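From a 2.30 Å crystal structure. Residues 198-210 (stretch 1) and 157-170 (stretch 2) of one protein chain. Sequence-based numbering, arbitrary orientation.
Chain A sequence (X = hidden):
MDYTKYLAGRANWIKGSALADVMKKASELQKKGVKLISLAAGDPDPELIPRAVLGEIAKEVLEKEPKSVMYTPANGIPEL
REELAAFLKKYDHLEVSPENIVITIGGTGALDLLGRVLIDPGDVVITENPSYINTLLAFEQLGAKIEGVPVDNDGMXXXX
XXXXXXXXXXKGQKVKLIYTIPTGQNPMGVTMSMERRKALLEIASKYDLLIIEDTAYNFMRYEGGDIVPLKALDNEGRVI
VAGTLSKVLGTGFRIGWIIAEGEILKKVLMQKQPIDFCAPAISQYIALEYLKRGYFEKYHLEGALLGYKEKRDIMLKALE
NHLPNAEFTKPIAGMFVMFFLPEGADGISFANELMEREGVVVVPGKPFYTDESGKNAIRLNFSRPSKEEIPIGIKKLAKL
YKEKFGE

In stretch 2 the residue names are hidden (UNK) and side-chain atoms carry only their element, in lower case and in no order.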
ATOM      1  N   LYS A 198     -20.019 -28.157   6.722  1.00 45.12           N
ATOM      2  CA  LYS A 198     -20.286 -27.817   8.115  1.00 45.32           C
ATOM      3  C   LYS A 198     -18.982 -27.700   8.891  1.00 43.96           C
ATOM      4  O   LYS A 198     -18.861 -26.874   9.802  1.00 44.23           O
ATOM      5  CB  LYS A 198     -21.193 -28.858   8.777  1.00 47.66           C
ATOM      6  CG  LYS A 198     -22.656 -28.827   8.316  1.00 50.30           C
ATOM      7  CD  LYS A 198     -23.371 -27.478   8.586  1.00 57.07           C
ATOM      8  CE  LYS A 198     -23.460 -27.076  10.078  1.00 55.98           C
ATOM      9  NZ  LYS A 198     -22.330 -26.217  10.574  1.00 55.74           N
ATOM     10  N   ALA A 199     -18.007 -28.525   8.522  1.00 41.45           N
ATOM     11  CA  ALA A 199     -16.707 -28.507   9.177  1.00 40.14           C
ATOM     12  C   ALA A 199     -15.981 -27.199   8.837  1.00 39.49           C
ATOM     13  O   ALA A 199     -15.283 -26.630   9.678  1.00 38.88           O
ATOM     14  CB  ALA A 199     -15.882 -29.705   8.717  1.00 39.48           C
ATOM     15  N   LEU A 200     -16.149 -26.732   7.600  1.00 38.48           N
ATOM     16  CA  LEU A 200     -15.539 -25.475   7.161  1.00 41.04           C
ATOM     17  C   LEU A 200     -16.146 -24.342   7.989  1.00 41.15           C
ATOM     18  O   LEU A 200     -15.428 -23.504   8.533  1.00 40.39           O
ATOM     19  CB  LEU A 200     -15.797 -25.251   5.659  1.00 39.80           C
ATOM     20  CG  LEU A 200     -15.452 -23.879   5.055  1.00 41.70           C
ATOM     21  CD1 LEU A 200     -14.025 -23.484   5.399  1.00 39.55           C
ATOM     22  CD2 LEU A 200     -15.660 -23.921   3.542  1.00 39.37           C
ATOM     23  N   LEU A 201     -17.471 -24.334   8.105  1.00 42.19           N
ATOM     24  CA  LEU A 201     -18.139 -23.318   8.906  1.00 43.70           C
ATOM     25  C   LEU A 201     -17.639 -23.345  10.354  1.00 44.74           C
ATOM     26  O   LEU A 201     -17.468 -22.295  10.970  1.00 46.14           O
ATOM     27  CB  LEU A 201     -19.653 -23.526   8.865  1.00 42.96           C
ATOM     28  CG  LEU A 201     -20.288 -23.181   7.511  1.00 43.87           C
ATOM     29  CD1 LEU A 201     -21.769 -23.518   7.540  1.00 45.47           C
ATOM     30  CD2 LEU A 201     -20.093 -21.704   7.212  1.00 40.08           C
ATOM     31  N   GLU A 202     -17.392 -24.531  10.904  1.00 45.85           N
ATOM     32  CA  GLU A 202     -16.897 -24.609  12.280  1.00 46.44           C
ATOM     33  C   GLU A 202     -15.511 -23.964  12.390  1.00 44.89           C
ATOM     34  O   GLU A 202     -15.252 -23.175  13.296  1.00 42.69           O
ATOM     35  CB  GLU A 202     -16.822 -26.065  12.754  1.00 51.35           C
ATOM     36  CG  GLU A 202     -18.170 -26.730  13.050  1.00 57.73           C
ATOM     37  CD  GLU A 202     -18.032 -28.233  13.269  1.00 61.65           C
ATOM     38  OE1 GLU A 202     -17.126 -28.640  14.038  1.00 64.33           O
ATOM     39  OE2 GLU A 202     -18.826 -29.007  12.677  1.00 66.41           O
ATOM     40  N   ILE A 203     -14.627 -24.309  11.464  1.00 43.85           N
ATOM     41  CA  ILE A 203     -13.277 -23.763  11.458  1.00 43.99           C
ATOM     42  C   ILE A 203     -13.268 -22.239  11.317  1.00 43.66           C
ATOM     43  O   ILE A 203     -12.490 -21.547  11.984  1.00 41.48           O
ATOM     44  CB  ILE A 203     -12.453 -24.403  10.332  1.00 45.37           C
ATOM     45  CG1 ILE A 203     -12.245 -25.888  10.669  1.00 45.33           C
ATOM     46  CG2 ILE A 203     -11.125 -23.667  10.156  1.00 42.75           C
ATOM     47  CD1 ILE A 203     -11.414 -26.644   9.661  1.00 46.69           C
ATOM     48  N   ALA A 204     -14.145 -21.719  10.463  1.00 43.94           N
ATOM     49  CA  ALA A 204     -14.237 -20.278  10.276  1.00 45.90           C
ATOM     50  C   ALA A 204     -14.612 -19.646  11.611  1.00 46.63           C
ATOM     51  O   ALA A 204     -14.011 -18.656  12.037  1.00 46.42           O
ATOM     52  CB  ALA A 204     -15.289 -19.941   9.227  1.00 45.23           C
ATOM     53  N   SER A 205     -15.602 -20.232  12.276  1.00 46.45           N
ATOM     54  CA  SER A 205     -16.047 -19.719  13.562  1.00 47.29           C
ATOM     55  C   SER A 205     -14.957 -19.877  14.614  1.00 47.32           C
ATOM     56  O   SER A 205     -14.715 -18.973  15.419  1.00 48.96           O
ATOM     57  CB  SER A 205     -17.312 -20.460  14.011  1.00 48.47           C
ATOM     58  OG  SER A 205     -17.625 -20.159  15.359  1.00 52.89           O
ATOM     59  N   LYS A 206     -14.290 -21.025  14.595  1.00 46.14           N
ATOM     60  CA  LYS A 206     -13.235 -21.320  15.559  1.00 45.96           C
ATOM     61  C   LYS A 206     -12.055 -20.365  15.457  1.00 44.35           C
ATOM     62  O   LYS A 206     -11.468 -19.991  16.462  1.00 43.62           O
ATOM     63  CB  LYS A 206     -12.747 -22.767  15.371  1.00 47.72           C
ATOM     64  CG  LYS A 206     -11.626 -23.175  16.316  1.00 49.28           C
ATOM     65  CD  LYS A 206     -11.273 -24.641  16.151  1.00 50.85           C
ATOM     66  CE  LYS A 206     -10.143 -25.052  17.086  1.00 51.10           C
ATOM     67  NZ  LYS A 206      -9.797 -26.501  16.897  1.00 53.03           N
ATOM     68  N   TYR A 207     -11.697 -19.975  14.241  1.00 44.38           N
ATOM     69  CA  TYR A 207     -10.575 -19.063  14.057  1.00 43.40           C
ATOM     70  C   TYR A 207     -11.011 -17.649  13.721  1.00 42.86           C
ATOM     71  O   TYR A 207     -10.176 -16.768  13.505  1.00 44.62           O
ATOM     72  CB  TYR A 207      -9.653 -19.607  12.972  1.00 42.73           C
ATOM     73  CG  TYR A 207      -8.958 -20.880  13.391  1.00 42.51           C
ATOM     74  CD1 TYR A 207      -7.821 -20.844  14.202  1.00 41.75           C
ATOM     75  CD2 TYR A 207      -9.458 -22.127  13.015  1.00 43.59           C
ATOM     76  CE1 TYR A 207      -7.202 -22.020  14.630  1.00 43.76           C
ATOM     77  CE2 TYR A 207      -8.845 -23.311  13.443  1.00 43.33           C
ATOM     78  CZ  TYR A 207      -7.722 -23.242  14.247  1.00 42.77           C
ATOM     79  OH  TYR A 207      -7.118 -24.395  14.667  1.00 47.87           O
ATOM     80  N   ASP A 208     -12.321 -17.430  13.690  1.00 42.06           N
ATOM     81  CA  ASP A 208     -12.870 -16.110  13.390  1.00 40.35           C
ATOM     82  C   ASP A 208     -12.344 -15.620  12.046  1.00 39.37           C
ATOM     83  O   ASP A 208     -11.520 -14.708  11.968  1.00 39.08           O
ATOM     84  CB  ASP A 208     -12.514 -15.130  14.509  1.00 41.80           C
ATOM     85  CG  ASP A 208     -13.209 -13.783  14.356  1.00 46.60           C
ATOM     86  OD1 ASP A 208     -14.263 -13.708  13.672  1.00 42.91           O
ATOM     87  OD2 ASP A 208     -12.696 -12.799  14.939  1.00 49.67           O
ATOM     88  N   LEU A 209     -12.839 -16.252  10.987  1.00 37.58           N
ATOM     89  CA  LEU A 209     -12.457 -15.927   9.625  1.00 36.01           C
ATOM     90  C   LEU A 209     -13.723 -15.697   8.806  1.00 34.23           C
ATOM     91  O   LEU A 209     -14.817 -16.096   9.202  1.00 32.67           O
ATOM     92  CB  LEU A 209     -11.636 -17.085   9.023  1.00 36.17           C
ATOM     93  CG  LEU A 209     -10.278 -17.402   9.677  1.00 36.31           C
ATOM     94  CD1 LEU A 209      -9.717 -18.730   9.178  1.00 33.84           C
ATOM     95  CD2 LEU A 209      -9.315 -16.280   9.364  1.00 37.05           C
ATOM     96  N   LEU A 210     -13.574 -15.025   7.674  1.00 34.80           N
ATOM     97  CA  LEU A 210     -14.698 -14.769   6.786  1.00 33.73           C
ATOM     98  C   LEU A 210     -14.526 -15.739   5.634  1.00 33.43           C
ATOM     99  O   LEU A 210     -13.405 -16.153   5.332  1.00 34.45           O
ATOM    100  CB  LEU A 210     -14.657 -13.322   6.284  1.00 34.91           C
ATOM    101  CG  LEU A 210     -15.712 -12.330   6.810  1.00 36.77           C
ATOM    102  CD1 LEU A 210     -15.994 -12.528   8.288  1.00 34.63           C
ATOM    103  CD2 LEU A 210     -15.215 -10.936   6.535  1.00 36.22           C
ATOM    104  N   UNK A 157     -10.029 -30.225   1.364  1.00 45.80           N
ATOM    105  CA  UNK A 157      -9.716 -31.124   2.469  1.00 45.84           C
ATOM    106  C   UNK A 157      -9.726 -30.254   3.729  1.00 46.46           C
ATOM    107  O   UNK A 157      -8.684 -29.742   4.164  1.00 46.27           O
ATOM    108  n   UNK A 157      -8.335 -34.591   3.095  1.00 48.57           N
ATOM    109  n   UNK A 157      -6.604 -35.453   4.338  1.00 50.74           N
ATOM    110  c   UNK A 157      -7.113 -35.105   3.163  1.00 49.23           C
ATOM    111  c   UNK A 157      -8.278 -32.925   1.282  1.00 47.81           C
ATOM    112  c   UNK A 157      -8.327 -31.756   2.276  1.00 45.95           C
ATOM    113  n   UNK A 157      -6.408 -35.288   2.053  1.00 48.05           N
ATOM    114  c   UNK A 157      -8.973 -34.166   1.853  1.00 49.12           C
ATOM    115  N   UNK A 158     -10.912 -30.084   4.307  1.00 46.80           N
ATOM    116  CA  UNK A 158     -11.080 -29.254   5.500  1.00 47.27           C
ATOM    117  C   UNK A 158     -10.090 -29.570   6.631  1.00 49.04           C
ATOM    118  O   UNK A 158      -9.679 -28.672   7.375  1.00 48.31           O
ATOM    119  c   UNK A 158     -12.535 -29.346   6.026  1.00 48.13           C
ATOM    120  c   UNK A 158     -12.731 -28.397   7.190  1.00 49.62           C
ATOM    121  c   UNK A 158     -13.515 -29.007   4.900  1.00 46.94           C
ATOM    122  N   UNK A 159      -9.691 -30.830   6.769  1.00 48.31           N
ATOM    123  CA  UNK A 159      -8.736 -31.168   7.823  1.00 49.19           C
ATOM    124  C   UNK A 159      -7.385 -30.513   7.514  1.00 49.01           C
ATOM    125  O   UNK A 159      -6.693 -30.020   8.409  1.00 49.42           O
ATOM    126  o   UNK A 159      -8.907 -33.228   5.650  1.00 55.55           O
ATOM    127  c   UNK A 159      -8.152 -33.325   6.640  1.00 51.46           C
ATOM    128  o   UNK A 159      -7.063 -33.927   6.604  1.00 53.00           O
ATOM    129  c   UNK A 159      -8.571 -32.686   7.940  1.00 50.08           C
ATOM    130  N   UNK A 160      -7.009 -30.504   6.239  1.00 47.94           N
ATOM    131  CA  UNK A 160      -5.750 -29.890   5.848  1.00 47.45           C
ATOM    132  C   UNK A 160      -5.892 -28.366   5.951  1.00 47.35           C
ATOM    133  O   UNK A 160      -4.908 -27.642   6.093  1.00 46.51           O
ATOM    134  c   UNK A 160      -3.709 -32.080   5.121  1.00 44.10           C
ATOM    135  c   UNK A 160      -5.372 -30.325   4.427  1.00 46.30           C
ATOM    136  c   UNK A 160      -4.724 -32.151   2.839  1.00 46.20           C
ATOM    137  c   UNK A 160      -4.964 -31.804   4.300  1.00 47.36           C
ATOM    138  N   UNK A 161      -7.134 -27.893   5.903  1.00 47.56           N
ATOM    139  CA  UNK A 161      -7.418 -26.469   6.018  1.00 47.78           C
ATOM    140  C   UNK A 161      -6.966 -25.963   7.392  1.00 48.67           C
ATOM    141  O   UNK A 161      -6.245 -24.961   7.487  1.00 49.81           O
ATOM    142  c   UNK A 161      -9.440 -24.853   5.372  1.00 49.91           C
ATOM    143  c   UNK A 161      -8.520 -23.711   5.808  1.00 48.38           C
ATOM    144  c   UNK A 161     -10.843 -24.652   5.931  1.00 46.52           C
ATOM    145  c   UNK A 161      -8.922 -26.214   5.858  1.00 47.84           C
ATOM    146  N   UNK A 162      -7.386 -26.658   8.452  1.00 48.37           N
ATOM    147  CA  UNK A 162      -7.041 -26.260   9.821  1.00 48.13           C
ATOM    148  C   UNK A 162      -5.556 -26.368  10.120  1.00 48.33           C
ATOM    149  O   UNK A 162      -5.016 -25.611  10.938  1.00 47.41           O
ATOM    150  o   UNK A 162      -9.163 -28.198  13.024  1.00 49.94           O
ATOM    151  o   UNK A 162      -8.450 -26.682  14.450  1.00 48.52           O
ATOM    152  c   UNK A 162      -7.813 -27.088  10.857  1.00 47.46           C
ATOM    153  c   UNK A 162      -8.433 -27.225  13.324  1.00 48.50           C
ATOM    154  c   UNK A 162      -7.478 -26.668  12.286  1.00 46.67           C
ATOM    155  N   UNK A 163      -4.898 -27.323   9.474  1.00 49.18           N
ATOM    156  CA  UNK A 163      -3.468 -27.499   9.669  1.00 48.47           C
ATOM    157  C   UNK A 163      -2.772 -26.337   8.989  1.00 45.97           C
ATOM    158  O   UNK A 163      -1.791 -25.816   9.497  1.00 45.38           O
ATOM    159  c   UNK A 163      -2.980 -28.815   9.059  1.00 51.44           C
ATOM    160  o   UNK A 163      -0.202 -28.129  11.110  1.00 62.95           O
ATOM    161  o   UNK A 163      -1.753 -29.602  11.646  1.00 66.31           O
ATOM    162  c   UNK A 163      -1.122 -28.924  10.797  1.00 62.78           C
ATOM    163  c   UNK A 163      -1.496 -29.075   9.321  1.00 57.51           C
ATOM    164  N   UNK A 164      -3.279 -25.930   7.831  1.00 44.76           N
ATOM    165  CA  UNK A 164      -2.680 -24.798   7.131  1.00 44.50           C
ATOM    166  C   UNK A 164      -2.834 -23.568   8.017  1.00 41.86           C
ATOM    167  O   UNK A 164      -1.870 -22.850   8.279  1.00 41.69           O
ATOM    168  c   UNK A 164      -3.370 -24.563   5.785  1.00 44.64           C
ATOM    169  n   UNK A 164       0.502 -24.137   3.446  1.00 47.92           N
ATOM    170  c   UNK A 164      -2.910 -23.285   5.074  1.00 46.51           C
ATOM    171  c   UNK A 164      -1.402 -23.255   4.820  1.00 46.66           C
ATOM    172  c   UNK A 164      -0.978 -24.193   3.696  1.00 48.96           C
ATOM    173  N   UNK A 165      -4.054 -23.351   8.498  1.00 41.46           N
ATOM    174  CA  UNK A 165      -4.342 -22.212   9.361  1.00 39.95           C
ATOM    175  C   UNK A 165      -3.405 -22.195  10.567  1.00 40.23           C
ATOM    176  O   UNK A 165      -2.839 -21.157  10.892  1.00 40.15           O
ATOM    177  c   UNK A 165      -5.817 -22.235   9.809  1.00 40.26           C
ATOM    178  c   UNK A 165      -6.051 -21.239  10.939  1.00 41.06           C
ATOM    179  c   UNK A 165      -8.197 -22.098   8.857  1.00 34.76           C
ATOM    180  c   UNK A 165      -6.707 -21.916   8.604  1.00 37.71           C
ATOM    181  N   UNK A 166      -3.216 -23.343  11.217  1.00 41.79           N
ATOM    182  CA  UNK A 166      -2.317 -23.416  12.374  1.00 42.31           C
ATOM    183  C   UNK A 166      -0.882 -23.178  11.925  1.00 42.65           C
ATOM    184  O   UNK A 166      -0.073 -22.600  12.651  1.00 43.59           O
ATOM    185  c   UNK A 166      -3.755 -25.074  13.708  1.00 48.79           C
ATOM    186  n   UNK A 166      -5.103 -28.050  15.741  1.00 57.27           N
ATOM    187  c   UNK A 166      -3.736 -26.441  14.400  1.00 50.32           C
ATOM    188  c   UNK A 166      -2.417 -24.782  13.048  1.00 44.53           C
ATOM    189  c   UNK A 166      -4.990 -26.654  15.227  1.00 53.32           C
ATOM    190  N   UNK A 167      -0.569 -23.631  10.721  1.00 42.57           N
ATOM    191  CA  UNK A 167       0.762 -23.456  10.170  1.00 44.00           C
ATOM    192  C   UNK A 167       1.020 -21.934  10.018  1.00 43.95           C
ATOM    193  O   UNK A 167       2.029 -21.418  10.502  1.00 42.48           O
ATOM    194  c   UNK A 167       2.161 -24.763   8.419  1.00 52.91           C
ATOM    195  c   UNK A 167       1.998 -26.111   7.708  1.00 59.59           C
ATOM    196  c   UNK A 167       0.821 -24.176   8.815  1.00 47.63           C
ATOM    197  o   UNK A 167       2.034 -26.137   6.454  1.00 61.41           O
ATOM    198  o   UNK A 167       1.811 -27.140   8.410  1.00 58.19           O
ATOM    199  N   UNK A 168       0.088 -21.223   9.383  1.00 41.29           N
ATOM    200  CA  UNK A 168       0.228 -19.779   9.184  1.00 39.71           C
ATOM    201  C   UNK A 168       0.337 -18.999  10.498  1.00 38.99           C
ATOM    202  O   UNK A 168       1.198 -18.130  10.653  1.00 37.47           O
ATOM    203  c   UNK A 168       0.395 -19.408   6.260  1.00 39.76           C
ATOM    204  c   UNK A 168      -0.958 -19.212   8.379  1.00 38.49           C
ATOM    205  c   UNK A 168      -0.993 -19.173   6.841  1.00 38.87           C
ATOM    206  c   UNK A 168      -1.978 -20.187   6.323  1.00 38.18           C
ATOM    207  N   UNK A 169      -0.541 -19.298  11.448  1.00 39.25           N
ATOM    208  CA  UNK A 169      -0.515 -18.593  12.721  1.00 39.88           C
ATOM    209  C   UNK A 169       0.762 -18.863  13.506  1.00 39.86           C
ATOM    210  O   UNK A 169       1.258 -17.983  14.208  1.00 40.76           O
ATOM    211  c   UNK A 169      -4.284 -18.794  13.655  1.00 47.00           C
ATOM    212  c   UNK A 169      -1.760 -18.944  13.536  1.00 41.52           C
ATOM    213  c   UNK A 169      -5.546 -18.255  12.981  1.00 49.46           C
ATOM    214  n   UNK A 169      -5.550 -16.757  12.841  1.00 50.80           N
ATOM    215  c   UNK A 169      -3.048 -18.541  12.813  1.00 44.63           C
ATOM    216  N   UNK A 170       1.315 -20.061  13.376  1.00 39.00           N
ATOM    217  CA  UNK A 170       2.551 -20.377  14.088  1.00 39.53           C
ATOM    218  C   UNK A 170       3.715 -19.565  13.527  1.00 40.55           C
ATOM    219  O   UNK A 170       4.689 -19.304  14.237  1.00 40.91           O
ATOM    220  c   UNK A 170       2.852 -21.879  13.989  1.00 40.68           C
TER

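Position 157 precedes the helix and carries three carbons, a nitrogen, and a carbon bearing two more nitrogens, a guanidinium out of reach of stretch 1; it is arginine, R157, at the N-cap position. Position 158 has one carbon carrying two others. One of its two methyls lies 3.3 Å from I203 CD1 and 3.7 Å from A199 CB, and this short fork at the first carbon is valine, V158. Position 159 has two carbons, the second with two oxygens, and points away from stretch 1: aspartate, D159, whose OD2 accepts a hydrogen bond from R157 NH1 at 2.8 Å within a salt bridge.

Position 160, four carbons forked at the second and out of reach, is leucine, L160. Position 161 has the same pattern but points toward stretch 1, where one terminal carbon comes 3.4 Å from L200 CD1; it is L161. At position 162, three carbons end in two oxygens. The first carbon lies 3.8 Å from I203 CD1, and one oxygen stands 2.8 Å from K206 NZ and 2.7 Å from Y207 OH: glutamate, E162. Position 163, also three carbons ending in two oxygens, points away and is E163.

Position 164 is a row of four carbons ending in nitrogen, lysine K164, out of reach. Position 165 has four carbons forked at the first, one arm two carbons long. That long arm ends 3.6 Å from I203 CG2 and 3.7 Å from L209 CD1, while the short arm lies over the Y207 ring; this is isoleucine, I165. Position 166, four carbons ending in nitrogen, brings its last carbon 3.2 Å from Y207 OH: lysine, K166. Position 167, three carbons and two oxygens, is E167, remote from stretch 1. Position 168, four carbons forked at the second, is L168, likewise out of reach. Position 169 is another four-carbon row ending in nitrogen, its last carbon 3.7 Å from Y207 CD1: K169. Position 170 has a single carbon and is alanine, A170.

The helices run nearly parallel, 16° apart, with axes 10.0 Å apart at closest approach. I203 fits as a knob among V158, L161, E162 and I165, and Y207 does so among E162, I165, K166 and K169. I165 CG2 sits 3.8 Å from the Y207 ring centroid, a CH-pi contact over one face. Near the ring plane, E162 OE1 accepts hydrogen bonds from both Y207 OH and K206 NZ, the latter a salt bridge, so one carboxylate oxygen ties a polar margin to the apolar packing.

Stretch 2 (157-170) RVDLLEEKIKELKA
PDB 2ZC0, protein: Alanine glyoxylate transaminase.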